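Local structure of Sec-alkylsulfatase (Pseudomonas sp., 4AXH) at residues E212-L220 against M543-M551; L319-D329 against R425-G433. The protein hydrolyses (R)-secondary-alkyl sulfates with strict inversion of configuration, giving (S)-alcohols and sulfate, as a zinc-dependent homodimeric member of the metallo-beta-lactamase superfamily. All blocks are in the same frame, centred on the assembly; numbering follows the deposited sequence.

Overall arrangement
From the N terminus, the chain first builds the zinc-binding metallo-beta-lactamase domain, and helix 210-219 in it supplies the first half of interaction 1. The partner, 543-551, arrives only after more than 300 further residues, so this contact closes a very long loop and ties the catalytic domain to the C-terminal SCP2-like region. Interaction 2 is nested inside that loop: the sulfate-binding segment 319-329 meets helix 420-431 of the dimerisation region after fewer than 100 intervening residues, mostly helical. The centres of interactions 1 and 2 lie about 22 Å apart; the nearest atoms of interactions 1 and 2 are about 5 Å apart, without touching. Together they join the catalytic domain to both regions that follow it.

Interaction 1. Residues E212-L220 against M543-M551; sequences EHAVSENIL and MGRALTPDM
Val215 and Ile219, one turn apart on helix 210-219, meet an apolar row formed by Met543, Ala546, Leu547 and Met551. This is an interdomain contact: a metallo-beta-lactamase helix packs against the C-terminal, SCP2-like region where helix 549-559 begins. Val215 divides its branches: CG1 reaches Ala546 CB at 4.1 Å, while CG2 lies 3.5 Å from Met551 SD, the two side chains crossing at about a right angle. Unbranched and extended beyond CG, Met551 is long enough to carry CE on to Ser216 OG. At Ile219 the delta methyl does most of the touching, with CD1 3.9 Å from Leu547 CD2 and also against the backbone of Met543. The Met543 chain instead bends at chi2 (-96°) and chi3 (-64°), which brings CE to 3.7 Å from Asn218 CB.

Behind this layer, polar groups turn back onto their own segments. Ser216 OG donates to Glu212 O, and Asn218 ND2 to Ala214 O at 2.9 Å, the acceptor lying in the amide plane. Thr548 is the N-cap of helix 549-559, its OG1 accepting from Met551 N. Phe185, next in sequence after the zinc ligands Asp183 and His184, packs on Ala214, Asn218 and Met543; beyond, Pro549 and Asp550 rest on Gln581 of strand 581-588.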
ATOM      1  N   GLU A 212      -8.603  -1.074 -18.910  1.00 45.22           N
ATOM      2  CA  GLU A 212      -7.447  -0.436 -18.266  1.00 45.08           C
ATOM      3  C   GLU A 212      -6.843  -1.371 -17.227  1.00 50.29           C
ATOM      4  O   GLU A 212      -5.624  -1.466 -17.150  1.00 53.13           O
ATOM      5  CB  GLU A 212      -7.865   0.877 -17.561  1.00 46.73           C
ATOM      6  CG  GLU A 212      -8.624   1.886 -18.404  1.00 63.55           C
ATOM      7  CD  GLU A 212     -10.149   1.866 -18.382  1.00 81.80           C
ATOM      8  OE1 GLU A 212     -10.768   1.155 -19.213  1.00 54.38           O
ATOM      9  OE2 GLU A 212     -10.722   2.644 -17.585  1.00 89.40           O
ATOM     10  N   HIS A 213      -7.679  -2.081 -16.448  1.00 44.31           N
ATOM     11  CA  HIS A 213      -7.227  -2.964 -15.381  1.00 42.98           C
ATOM     12  C   HIS A 213      -6.870  -4.366 -15.798  1.00 44.07           C
ATOM     13  O   HIS A 213      -5.846  -4.870 -15.352  1.00 42.50           O
ATOM     14  CB  HIS A 213      -8.200  -2.953 -14.200  1.00 43.29           C
ATOM     15  CG  HIS A 213      -8.215  -1.641 -13.506  1.00 45.89           C
ATOM     16  ND1 HIS A 213      -9.321  -0.821 -13.559  1.00 47.10           N
ATOM     17  CD2 HIS A 213      -7.219  -1.009 -12.839  1.00 46.23           C
ATOM     18  CE1 HIS A 213      -8.989   0.255 -12.871  1.00 45.93           C
ATOM     19  NE2 HIS A 213      -7.729   0.184 -12.420  1.00 45.91           N
ATOM     20  N   ALA A 214      -7.696  -4.998 -16.646  1.00 39.53           N
ATOM     21  CA  ALA A 214      -7.416  -6.334 -17.145  1.00 39.27           C
ATOM     22  C   ALA A 214      -5.981  -6.392 -17.762  1.00 48.93           C
ATOM     23  O   ALA A 214      -5.257  -7.359 -17.542  1.00 48.16           O
ATOM     24  CB  ALA A 214      -8.468  -6.726 -18.170  1.00 38.78           C
ATOM     25  N   VAL A 215      -5.557  -5.318 -18.465  1.00 50.28           N
ATOM     26  CA  VAL A 215      -4.244  -5.240 -19.116  1.00 52.04           C
ATOM     27  C   VAL A 215      -3.076  -4.703 -18.229  1.00 61.28           C
ATOM     28  O   VAL A 215      -1.964  -5.193 -18.353  1.00 60.49           O
ATOM     29  CB  VAL A 215      -4.317  -4.630 -20.565  1.00 54.85           C
ATOM     30  CG1 VAL A 215      -5.503  -5.192 -21.356  1.00 53.25           C
ATOM     31  CG2 VAL A 215      -4.422  -3.119 -20.532  1.00 54.77           C
ATOM     32  N   SER A 216      -3.342  -3.728 -17.337  1.00 63.32           N
ATOM     33  CA  SER A 216      -2.322  -3.080 -16.488  1.00 65.82           C
ATOM     34  C   SER A 216      -1.850  -3.850 -15.250  1.00 78.58           C
ATOM     35  O   SER A 216      -0.643  -3.929 -15.007  1.00 78.98           O
ATOM     36  CB  SER A 216      -2.742  -1.661 -16.111  1.00 66.73           C
ATOM     37  OG  SER A 216      -3.077  -0.895 -17.258  1.00 64.29           O
ATOM     38  N   GLU A 217      -2.795  -4.375 -14.449  1.00 81.39           N
ATOM     39  CA  GLU A 217      -2.461  -5.142 -13.241  1.00 84.73           C
ATOM     40  C   GLU A 217      -1.829  -6.523 -13.565  1.00 96.82           C
ATOM     41  O   GLU A 217      -1.030  -7.033 -12.762  1.00 95.91           O
ATOM     42  CB  GLU A 217      -3.693  -5.292 -12.314  1.00 86.16           C
ATOM     43  CG  GLU A 217      -4.731  -6.317 -12.775  1.00 97.97           C
ATOM     44  CD  GLU A 217      -5.952  -6.528 -11.900  1.00102.29           C
ATOM     45  OE1 GLU A 217      -5.790  -7.039 -10.765  1.00 97.79           O
ATOM     46  OE2 GLU A 217      -7.077  -6.233 -12.375  1.00 42.48           O
ATOM     47  N   ASN A 218      -2.194  -7.096 -14.757  1.00 99.80           N
ATOM     48  CA  ASN A 218      -1.801  -8.423 -15.267  1.00102.10           C
ATOM     49  C   ASN A 218      -0.594  -8.486 -16.245  1.00109.74           C
ATOM     50  O   ASN A 218      -0.119  -9.602 -16.517  1.00110.33           O
ATOM     51  CB  ASN A 218      -3.022  -9.182 -15.844  1.00104.05           C
ATOM     52  CG  ASN A 218      -4.158  -9.413 -14.867  1.00127.09           C
ATOM     53  OD1 ASN A 218      -3.891 -10.126 -13.771  1.00115.79           O
ATOM     54  ND2 ASN A 218      -5.294  -8.985 -15.095  1.00121.58           N
ATOM     55  N   ILE A 219      -0.106  -7.313 -16.782  1.00106.96           N
ATOM     56  CA  ILE A 219       1.040  -7.260 -17.723  1.00106.09           C
ATOM     57  C   ILE A 219       2.273  -6.369 -17.248  1.00106.79           C
ATOM     58  O   ILE A 219       3.367  -6.597 -17.755  1.00107.78           O
ATOM     59  CB  ILE A 219       0.631  -7.151 -19.258  1.00109.23           C
ATOM     60  CG1 ILE A 219      -0.694  -7.961 -19.595  1.00109.16           C
ATOM     61  CG2 ILE A 219       1.778  -7.616 -20.171  1.00110.06           C
ATOM     62  CD1 ILE A 219      -1.474  -7.597 -20.890  1.00115.43           C
ATOM     63  N   LEU A 220       2.150  -5.468 -16.211  1.00 98.24           N
ATOM     64  CA  LEU A 220       3.282  -4.652 -15.695  1.00 95.74           C
ATOM     65  C   LEU A 220       4.496  -5.308 -14.943  1.00 94.29           C
ATOM     66  O   LEU A 220       5.425  -5.674 -15.645  1.00 94.17           O
ATOM     67  CB  LEU A 220       2.873  -3.308 -15.073  1.00 95.95           C
ATOM     68  CG  LEU A 220       3.965  -2.171 -15.177  1.00100.28           C
ATOM     69  CD1 LEU A 220       4.424  -1.903 -16.622  1.00102.59           C
ATOM     70  CD2 LEU A 220       3.506  -0.862 -14.556  1.00100.13           C
ATOM     71  N   MET A 543      -1.867 -12.453 -24.071  1.00110.91           N
ATOM     72  CA  MET A 543      -2.370 -11.323 -23.290  1.00109.42           C
ATOM     73  C   MET A 543      -1.660 -10.024 -23.650  1.00111.03           C
ATOM     74  O   MET A 543      -2.343  -9.028 -23.845  1.00110.26           O
ATOM     75  CB  MET A 543      -2.278 -11.611 -21.787  1.00111.37           C
ATOM     76  CG  MET A 543      -3.468 -12.382 -21.231  1.00114.08           C
ATOM     77  SD  MET A 543      -4.709 -11.320 -20.500  1.00116.87           S
ATOM     78  CE  MET A 543      -3.746 -10.645 -19.146  1.00112.89           C
ATOM     79  N   GLY A 544      -0.332 -10.050 -23.793  1.00106.30           N
ATOM     80  CA  GLY A 544       0.492  -8.878 -24.118  1.00105.39           C
ATOM     81  C   GLY A 544       0.282  -8.173 -25.459  1.00108.04           C
ATOM     82  O   GLY A 544       0.854  -7.099 -25.692  1.00107.53           O
ATOM     83  N   ARG A 545      -0.533  -8.765 -26.361  1.00103.98           N
ATOM     84  CA  ARG A 545      -0.836  -8.168 -27.667  1.00103.28           C
ATOM     85  C   ARG A 545      -1.748  -6.928 -27.552  1.00103.99           C
ATOM     86  O   ARG A 545      -1.674  -6.046 -28.403  1.00103.79           O
ATOM     87  CB  ARG A 545      -1.394  -9.213 -28.672  1.00106.30           C
ATOM     88  CG  ARG A 545      -2.791  -9.740 -28.367  1.00123.21           C
ATOM     89  CD  ARG A 545      -3.305 -10.740 -29.410  1.00140.36           C
ATOM     90  NE  ARG A 545      -4.345 -10.154 -30.269  1.00151.83           N
ATOM     91  CZ  ARG A 545      -5.325 -10.836 -30.860  1.00164.84           C
ATOM     92  NH1 ARG A 545      -5.413 -12.153 -30.707  1.00146.95           N
ATOM     93  NH2 ARG A 545      -6.215 -10.209 -31.617  1.00153.88           N
ATOM     94  N   ALA A 546      -2.585  -6.868 -26.485  1.00 97.97           N
ATOM     95  CA  ALA A 546      -3.552  -5.806 -26.160  1.00 96.23           C
ATOM     96  C   ALA A 546      -2.917  -4.565 -25.533  1.00 96.82           C
ATOM     97  O   ALA A 546      -3.638  -3.649 -25.106  1.00 96.41           O
ATOM     98  CB  ALA A 546      -4.631  -6.349 -25.237  1.00 96.78           C
ATOM     99  N   LEU A 547      -1.572  -4.506 -25.508  1.00 90.63           N
ATOM    100  CA  LEU A 547      -0.828  -3.402 -24.920  1.00 88.60           C
ATOM    101  C   LEU A 547      -0.757  -2.176 -25.800  1.00 87.20           C
ATOM    102  O   LEU A 547      -0.308  -2.251 -26.946  1.00 87.34           O
ATOM    103  CB  LEU A 547       0.595  -3.808 -24.516  1.00 88.68           C
ATOM    104  CG  LEU A 547       0.773  -4.718 -23.317  1.00 93.38           C
ATOM    105  CD1 LEU A 547       2.254  -4.833 -22.997  1.00 93.80           C
ATOM    106  CD2 LEU A 547       0.081  -4.157 -22.052  1.00 95.56           C
ATOM    107  N   THR A 548      -1.158  -1.041 -25.228  1.00 79.13           N
ATOM    108  CA  THR A 548      -1.116   0.265 -25.858  1.00 76.75           C
ATOM    109  C   THR A 548       0.364   0.693 -25.915  1.00 77.85           C
ATOM    110  O   THR A 548       1.163   0.222 -25.091  1.00 77.22           O
ATOM    111  CB  THR A 548      -1.931   1.278 -25.033  1.00 76.55           C
ATOM    112  OG1 THR A 548      -1.212   1.618 -23.852  1.00 68.66           O
ATOM    113  CG2 THR A 548      -3.331   0.780 -24.681  1.00 75.23           C
ATOM    114  N   PRO A 549       0.747   1.598 -26.843  1.00 71.36           N
ATOM    115  CA  PRO A 549       2.143   2.052 -26.891  1.00 70.21           C
ATOM    116  C   PRO A 549       2.673   2.546 -25.541  1.00 73.36           C
ATOM    117  O   PRO A 549       3.760   2.138 -25.150  1.00 73.62           O
ATOM    118  CB  PRO A 549       2.115   3.161 -27.943  1.00 72.00           C
ATOM    119  CG  PRO A 549       0.673   3.519 -28.099  1.00 76.79           C
ATOM    120  CD  PRO A 549      -0.056   2.254 -27.887  1.00 72.42           C
ATOM    121  N   ASP A 550       1.881   3.369 -24.812  1.00 68.99           N
ATOM    122  CA  ASP A 550       2.214   3.925 -23.496  1.00 68.08           C
ATOM    123  C   ASP A 550       2.518   2.837 -22.466  1.00 70.41           C
ATOM    124  O   ASP A 550       3.458   2.982 -21.679  1.00 70.06           O
ATOM    125  CB  ASP A 550       1.103   4.861 -22.989  1.00 70.05           C
ATOM    126  CG  ASP A 550      -0.305   4.446 -23.373  1.00 83.26           C
ATOM    127  OD1 ASP A 550      -0.641   4.534 -24.576  1.00 85.50           O
ATOM    128  OD2 ASP A 550      -1.066   4.002 -22.473  1.00 86.03           O
ATOM    129  N   MET A 551       1.750   1.735 -22.498  1.00 64.79           N
ATOM    130  CA  MET A 551       1.948   0.588 -21.614  1.00 63.90           C
ATOM    131  C   MET A 551       3.243  -0.105 -21.973  1.00 71.56           C
ATOM    132  O   MET A 551       4.033  -0.430 -21.082  1.00 71.72           O
ATOM    133  CB  MET A 551       0.774  -0.394 -21.727  1.00 65.31           C
ATOM    134  CG  MET A 551      -0.380  -0.017 -20.842  1.00 67.28           C
ATOM    135  SD  MET A 551      -1.936  -0.739 -21.356  1.00 69.24           S
ATOM    136  CE  MET A 551      -3.085   0.453 -20.585  1.00 65.90           C
TER

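Interaction 2. Residues L319-D329 against R425-G433; sequences LLTPRGAEVRD and RAVYQRYLG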
ATOM      1  N   LEU A 319      -5.655  -9.584   1.314  1.00 24.20           N
ATOM      2  CA  LEU A 319      -5.573  -8.128   1.279  1.00 23.61           C
ATOM      3  C   LEU A 319      -4.242  -7.812   0.557  1.00 31.71           C
ATOM      4  O   LEU A 319      -4.088  -6.747  -0.041  1.00 31.72           O
ATOM      5  CB  LEU A 319      -5.640  -7.489   2.685  1.00 22.31           C
ATOM      6  CG  LEU A 319      -6.991  -7.589   3.353  1.00 26.01           C
ATOM      7  CD1 LEU A 319      -6.931  -7.098   4.781  1.00 25.83           C
ATOM      8  CD2 LEU A 319      -8.087  -6.880   2.538  1.00 30.26           C
ATOM      9  N   LEU A 320      -3.299  -8.777   0.603  1.00 31.35           N
ATOM     10  CA  LEU A 320      -1.985  -8.767  -0.037  1.00 32.23           C
ATOM     11  C   LEU A 320      -1.695 -10.158  -0.583  1.00 35.98           C
ATOM     12  O   LEU A 320      -1.262 -11.033   0.185  1.00 36.60           O
ATOM     13  CB  LEU A 320      -0.842  -8.299   0.930  1.00 32.94           C
ATOM     14  CG  LEU A 320       0.550  -8.118   0.292  1.00 38.16           C
ATOM     15  CD1 LEU A 320       0.630  -6.825  -0.483  1.00 38.64           C
ATOM     16  CD2 LEU A 320       1.644  -8.136   1.327  1.00 38.86           C
ATOM     17  N   THR A 321      -1.914 -10.364  -1.899  1.00 32.17           N
ATOM     18  CA  THR A 321      -1.644 -11.654  -2.537  1.00 31.87           C
ATOM     19  C   THR A 321      -0.152 -12.072  -2.453  1.00 38.41           C
ATOM     20  O   THR A 321       0.734 -11.217  -2.543  1.00 37.53           O
ATOM     21  CB  THR A 321      -2.417 -11.879  -3.857  1.00 36.80           C
ATOM     22  OG1 THR A 321      -1.787 -12.894  -4.624  1.00 42.03           O
ATOM     23  CG2 THR A 321      -2.561 -10.662  -4.683  1.00 33.15           C
ATOM     24  N   PRO A 322       0.138 -13.365  -2.132  1.00 36.26           N
ATOM     25  CA  PRO A 322       1.544 -13.802  -1.947  1.00 35.63           C
ATOM     26  C   PRO A 322       2.488 -13.726  -3.166  1.00 40.02           C
ATOM     27  O   PRO A 322       3.720 -13.748  -3.001  1.00 40.95           O
ATOM     28  CB  PRO A 322       1.400 -15.231  -1.422  1.00 36.27           C
ATOM     29  CG  PRO A 322       0.007 -15.339  -0.971  1.00 39.49           C
ATOM     30  CD  PRO A 322      -0.784 -14.483  -1.872  1.00 35.94           C
ATOM     31  N   ARG A 323       1.927 -13.639  -4.384  1.00 34.46           N
ATOM     32  CA  ARG A 323       2.716 -13.491  -5.614  1.00 34.00           C
ATOM     33  C   ARG A 323       3.292 -12.072  -5.731  1.00 37.86           C
ATOM     34  O   ARG A 323       4.187 -11.837  -6.539  1.00 39.45           O
ATOM     35  CB  ARG A 323       1.846 -13.805  -6.848  1.00 34.56           C
ATOM     36  CG  ARG A 323       0.658 -12.859  -7.077  1.00 27.78           C
ATOM     37  CD  ARG A 323      -0.221 -13.392  -8.174  1.00 33.39           C
ATOM     38  NE  ARG A 323      -0.199 -12.529  -9.372  1.00 62.76           N
ATOM     39  CZ  ARG A 323       0.328 -12.859 -10.553  1.00 82.56           C
ATOM     40  NH1 ARG A 323       0.891 -14.050 -10.727  1.00 76.04           N
ATOM     41  NH2 ARG A 323       0.271 -12.011 -11.577  1.00 61.38           N
ATOM     42  N   GLY A 324       2.697 -11.141  -4.974  1.00 33.39           N
ATOM     43  CA  GLY A 324       3.020  -9.722  -4.916  1.00 31.19           C
ATOM     44  C   GLY A 324       1.950  -8.928  -5.623  1.00 35.78           C
ATOM     45  O   GLY A 324       1.549  -9.293  -6.735  1.00 36.44           O
ATOM     46  N   ALA A 325       1.482  -7.823  -5.003  1.00 33.20           N
ATOM     47  CA  ALA A 325       0.476  -6.877  -5.538  1.00 32.15           C
ATOM     48  C   ALA A 325       0.342  -5.642  -4.652  1.00 36.97           C
ATOM     49  O   ALA A 325       0.924  -5.578  -3.563  1.00 36.65           O
ATOM     50  CB  ALA A 325      -0.880  -7.557  -5.653  1.00 32.24           C
ATOM     51  N   GLU A 326      -0.463  -4.675  -5.099  1.00 35.53           N
ATOM     52  CA  GLU A 326      -0.784  -3.500  -4.285  1.00 36.38           C
ATOM     53  C   GLU A 326      -1.848  -3.970  -3.249  1.00 40.57           C
ATOM     54  O   GLU A 326      -2.742  -4.755  -3.600  1.00 38.97           O
ATOM     55  CB  GLU A 326      -1.397  -2.371  -5.142  1.00 37.48           C
ATOM     56  CG  GLU A 326      -0.479  -1.782  -6.196  1.00 43.44           C
ATOM     57  CD  GLU A 326      -1.077  -0.713  -7.091  1.00 73.28           C
ATOM     58  OE1 GLU A 326      -2.144  -0.156  -6.745  1.00 69.32           O
ATOM     59  OE2 GLU A 326      -0.465  -0.425  -8.146  1.00 79.16           O
ATOM     60  N   VAL A 327      -1.736  -3.502  -1.983  1.00 39.06           N
ATOM     61  CA  VAL A 327      -2.693  -3.802  -0.913  1.00 39.76           C
ATOM     62  C   VAL A 327      -4.104  -3.405  -1.296  1.00 44.23           C
ATOM     63  O   VAL A 327      -4.293  -2.411  -1.991  1.00 44.38           O
ATOM     64  CB  VAL A 327      -2.345  -3.174   0.453  1.00 44.66           C
ATOM     65  CG1 VAL A 327      -1.693  -4.171   1.382  1.00 44.75           C
ATOM     66  CG2 VAL A 327      -1.511  -1.912   0.317  1.00 44.56           C
ATOM     67  N   ARG A 328      -5.084  -4.160  -0.802  1.00 40.06           N
ATOM     68  CA  ARG A 328      -6.508  -3.916  -1.008  1.00 39.10           C
ATOM     69  C   ARG A 328      -7.092  -3.188   0.206  1.00 43.40           C
ATOM     70  O   ARG A 328      -6.461  -3.149   1.267  1.00 42.11           O
ATOM     71  CB  ARG A 328      -7.243  -5.239  -1.273  1.00 36.73           C
ATOM     72  CG  ARG A 328      -6.909  -5.784  -2.608  1.00 30.70           C
ATOM     73  CD  ARG A 328      -7.030  -7.257  -2.605  1.00 28.08           C
ATOM     74  NE  ARG A 328      -6.979  -7.803  -3.973  1.00 29.92           N
ATOM     75  CZ  ARG A 328      -6.878  -9.104  -4.253  1.00 42.79           C
ATOM     76  NH1 ARG A 328      -6.826 -10.007  -3.264  1.00 25.70           N
ATOM     77  NH2 ARG A 328      -6.810  -9.515  -5.524  1.00 28.61           N
ATOM     78  N   ASP A 329      -8.261  -2.559   0.026  1.00 41.97           N
ATOM     79  CA  ASP A 329      -8.939  -1.821   1.093  1.00 41.73           C
ATOM     80  C   ASP A 329     -10.072  -2.682   1.689  1.00 44.02           C
ATOM     81  O   ASP A 329     -11.186  -2.785   1.106  1.00 44.35           O
ATOM     82  CB  ASP A 329      -9.475  -0.467   0.571  1.00 43.66           C
ATOM     83  CG  ASP A 329     -10.114   0.430   1.616  1.00 56.37           C
ATOM     84  OD1 ASP A 329     -10.060   0.074   2.831  1.00 55.97           O
ATOM     85  OD2 ASP A 329     -10.646   1.502   1.229  1.00 60.06           O
ATOM     86  N   ARG A 425      -0.951  -7.790   9.018  1.00 32.68           N
ATOM     87  CA  ARG A 425       0.330  -7.184   8.646  1.00 31.62           C
ATOM     88  C   ARG A 425       0.096  -6.252   7.459  1.00 33.41           C
ATOM     89  O   ARG A 425       0.553  -5.122   7.505  1.00 33.13           O
ATOM     90  CB  ARG A 425       1.409  -8.278   8.383  1.00 31.25           C
ATOM     91  CG  ARG A 425       1.830  -8.994   9.687  1.00 32.49           C
ATOM     92  CD  ARG A 425       3.034  -9.916   9.617  1.00 21.82           C
ATOM     93  NE  ARG A 425       2.660 -11.278   9.279  1.00 28.85           N
ATOM     94  CZ  ARG A 425       2.910 -12.351  10.018  1.00 42.07           C
ATOM     95  NH1 ARG A 425       3.605 -12.248  11.140  1.00 34.97           N
ATOM     96  NH2 ARG A 425       2.495 -13.538   9.624  1.00 34.66           N
ATOM     97  N   ALA A 426      -0.733  -6.677   6.476  1.00 28.76           N
ATOM     98  CA  ALA A 426      -1.118  -5.909   5.289  1.00 28.00           C
ATOM     99  C   ALA A 426      -1.790  -4.582   5.620  1.00 33.49           C
ATOM    100  O   ALA A 426      -1.486  -3.575   4.963  1.00 32.57           O
ATOM    101  CB  ALA A 426      -2.010  -6.749   4.346  1.00 27.97           C
ATOM    102  N   VAL A 427      -2.736  -4.581   6.603  1.00 31.98           N
ATOM    103  CA  VAL A 427      -3.472  -3.355   7.050  1.00 31.67           C
ATOM    104  C   VAL A 427      -2.423  -2.354   7.642  1.00 35.67           C
ATOM    105  O   VAL A 427      -2.507  -1.162   7.365  1.00 34.39           O
ATOM    106  CB  VAL A 427      -4.694  -3.621   8.005  1.00 33.69           C
ATOM    107  CG1 VAL A 427      -5.437  -2.329   8.372  1.00 33.27           C
ATOM    108  CG2 VAL A 427      -5.678  -4.613   7.386  1.00 33.05           C
ATOM    109  N   TYR A 428      -1.412  -2.873   8.382  1.00 32.88           N
ATOM    110  CA  TYR A 428      -0.300  -2.103   8.918  1.00 33.39           C
ATOM    111  C   TYR A 428       0.485  -1.495   7.758  1.00 37.49           C
ATOM    112  O   TYR A 428       0.699  -0.293   7.788  1.00 38.66           O
ATOM    113  CB  TYR A 428       0.607  -2.962   9.801  1.00 35.72           C
ATOM    114  CG  TYR A 428       1.660  -2.174  10.547  1.00 40.05           C
ATOM    115  CD1 TYR A 428       2.869  -1.826   9.936  1.00 40.83           C
ATOM    116  CD2 TYR A 428       1.464  -1.788  11.870  1.00 42.63           C
ATOM    117  CE1 TYR A 428       3.850  -1.113  10.630  1.00 41.26           C
ATOM    118  CE2 TYR A 428       2.436  -1.071  12.569  1.00 43.03           C
ATOM    119  CZ  TYR A 428       3.628  -0.745  11.949  1.00 50.99           C
ATOM    120  OH  TYR A 428       4.570  -0.045  12.660  1.00 57.37           O
ATOM    121  N   GLN A 429       0.886  -2.305   6.742  1.00 33.75           N
ATOM    122  CA  GLN A 429       1.583  -1.856   5.522  1.00 34.31           C
ATOM    123  C   GLN A 429       0.767  -0.759   4.801  1.00 40.38           C
ATOM    124  O   GLN A 429       1.310   0.309   4.489  1.00 42.02           O
ATOM    125  CB  GLN A 429       1.839  -3.052   4.560  1.00 35.45           C
ATOM    126  CG  GLN A 429       2.262  -2.642   3.129  1.00 37.03           C
ATOM    127  CD  GLN A 429       2.218  -3.767   2.108  1.00 44.73           C
ATOM    128  OE1 GLN A 429       2.690  -4.885   2.357  1.00 40.22           O
ATOM    129  NE2 GLN A 429       1.719  -3.471   0.910  1.00 40.93           N
ATOM    130  N   ARG A 430      -0.533  -1.034   4.541  1.00 36.63           N
ATOM    131  CA  ARG A 430      -1.421  -0.084   3.870  1.00 36.97           C
ATOM    132  C   ARG A 430      -1.511   1.301   4.562  1.00 41.52           C
ATOM    133  O   ARG A 430      -1.403   2.306   3.878  1.00 41.25           O
ATOM    134  CB  ARG A 430      -2.793  -0.713   3.514  1.00 36.19           C
ATOM    135  CG  ARG A 430      -4.007   0.185   3.722  1.00 41.79           C
ATOM    136  CD  ARG A 430      -5.038   0.182   2.606  1.00 38.64           C
ATOM    137  NE  ARG A 430      -6.050   1.186   2.936  1.00 44.53           N
ATOM    138  CZ  ARG A 430      -6.675   1.973   2.067  1.00 59.56           C
ATOM    139  NH1 ARG A 430      -6.415   1.879   0.771  1.00 39.62           N
ATOM    140  NH2 ARG A 430      -7.554   2.876   2.492  1.00 55.64           N
ATOM    141  N   TYR A 431      -1.658   1.351   5.892  1.00 38.29           N
ATOM    142  CA  TYR A 431      -1.808   2.616   6.622  1.00 38.01           C
ATOM    143  C   TYR A 431      -0.496   3.202   7.110  1.00 43.14           C
ATOM    144  O   TYR A 431      -0.416   4.415   7.287  1.00 42.88           O
ATOM    145  CB  TYR A 431      -2.789   2.477   7.819  1.00 37.53           C
ATOM    146  CG  TYR A 431      -4.243   2.346   7.442  1.00 37.81           C
ATOM    147  CD1 TYR A 431      -4.999   3.461   7.100  1.00 38.71           C
ATOM    148  CD2 TYR A 431      -4.873   1.103   7.437  1.00 39.08           C
ATOM    149  CE1 TYR A 431      -6.344   3.341   6.732  1.00 38.30           C
ATOM    150  CE2 TYR A 431      -6.227   0.976   7.110  1.00 39.91           C
ATOM    151  CZ  TYR A 431      -6.967   2.099   6.762  1.00 44.86           C
ATOM    152  OH  TYR A 431      -8.300   1.956   6.381  1.00 43.10           O
ATOM    153  N   LEU A 432       0.496   2.362   7.409  1.00 40.81           N
ATOM    154  CA  LEU A 432       1.775   2.869   7.930  1.00 41.82           C
ATOM    155  C   LEU A 432       3.011   2.506   7.062  1.00 49.10           C
ATOM    156  O   LEU A 432       3.885   3.357   6.847  1.00 48.84           O
ATOM    157  CB  LEU A 432       1.982   2.524   9.417  1.00 40.76           C
ATOM    158  CG  LEU A 432       0.879   3.009  10.398  1.00 43.95           C
ATOM    159  CD1 LEU A 432       1.129   2.508  11.821  1.00 41.60           C
ATOM    160  CD2 LEU A 432       0.715   4.524  10.405  1.00 46.30           C
ATOM    161  N   GLY A 433       3.063   1.272   6.573  1.00 45.77           N
ATOM    162  CA  GLY A 433       4.168   0.824   5.740  1.00 46.02           C
ATOM    163  C   GLY A 433       5.054  -0.210   6.386  1.00 49.99           C
ATOM    164  O   GLY A 433       4.866  -0.543   7.559  1.00 48.77           O
TER
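Asp329 lays its carboxylate over one face of the Arg430 guanidinium, displaced toward the rim, the two planes 14° apart. The salt bridge is long, 3.6 Å from Asp329 OD2 to Arg430 NH2; OD2 sits above the guanidinium rather than in line with its N-H groups, so the attraction is electrostatic. With Asp329 CG trans to the backbone N (chi1 -176°), the carboxylate reaches across to Arg430, and OD1 caps the start of helix 330-344 through weak bonds from Lys331 N and Ala332 N. Arg430 NH2 has a further, weak ion pair with Glu326 of the second subunit.

Val327 fits between Gln429 and Arg430 of helix 420-431, in the dimerisation region. Its CG2 sits 3.6 Å from Arg430 CB, and its CG1 faces both Ala426 CB at 3.9 Å and Gln429 NE2 at 3.5 Å. A small residue at 426 lets the loop come close: Leu320 CB also meets the Ala426 methyl, at 3.9 Å, from beside Val327. The loop is part of the sulfate site of this metallo-beta-lactamase fold, with Leu319 to Arg323 and Arg328 all binding sulfate; it reverses through a type I turn from Thr321 to Gly324 and is closed by Arg328 N donating to Leu319 O. Arg328 starts away from helix 420-431, and its side chain touches the zinc ligand His181, while NH1 donates to Asn318 O.

The Leu320 side chain runs across that of Gln429, roughly perpendicular to it, Leu320 CD2 approaching Gln429 OE1 to 3.6 Å. That oxygen accepts from Phe434 N of the second subunit, which also packs on Leu320. At the other flank, Leu319 CD1 lies 3.8 Å from Val427 CG2, while Val427 leans on Ala383 and Met387 of helix 362-388.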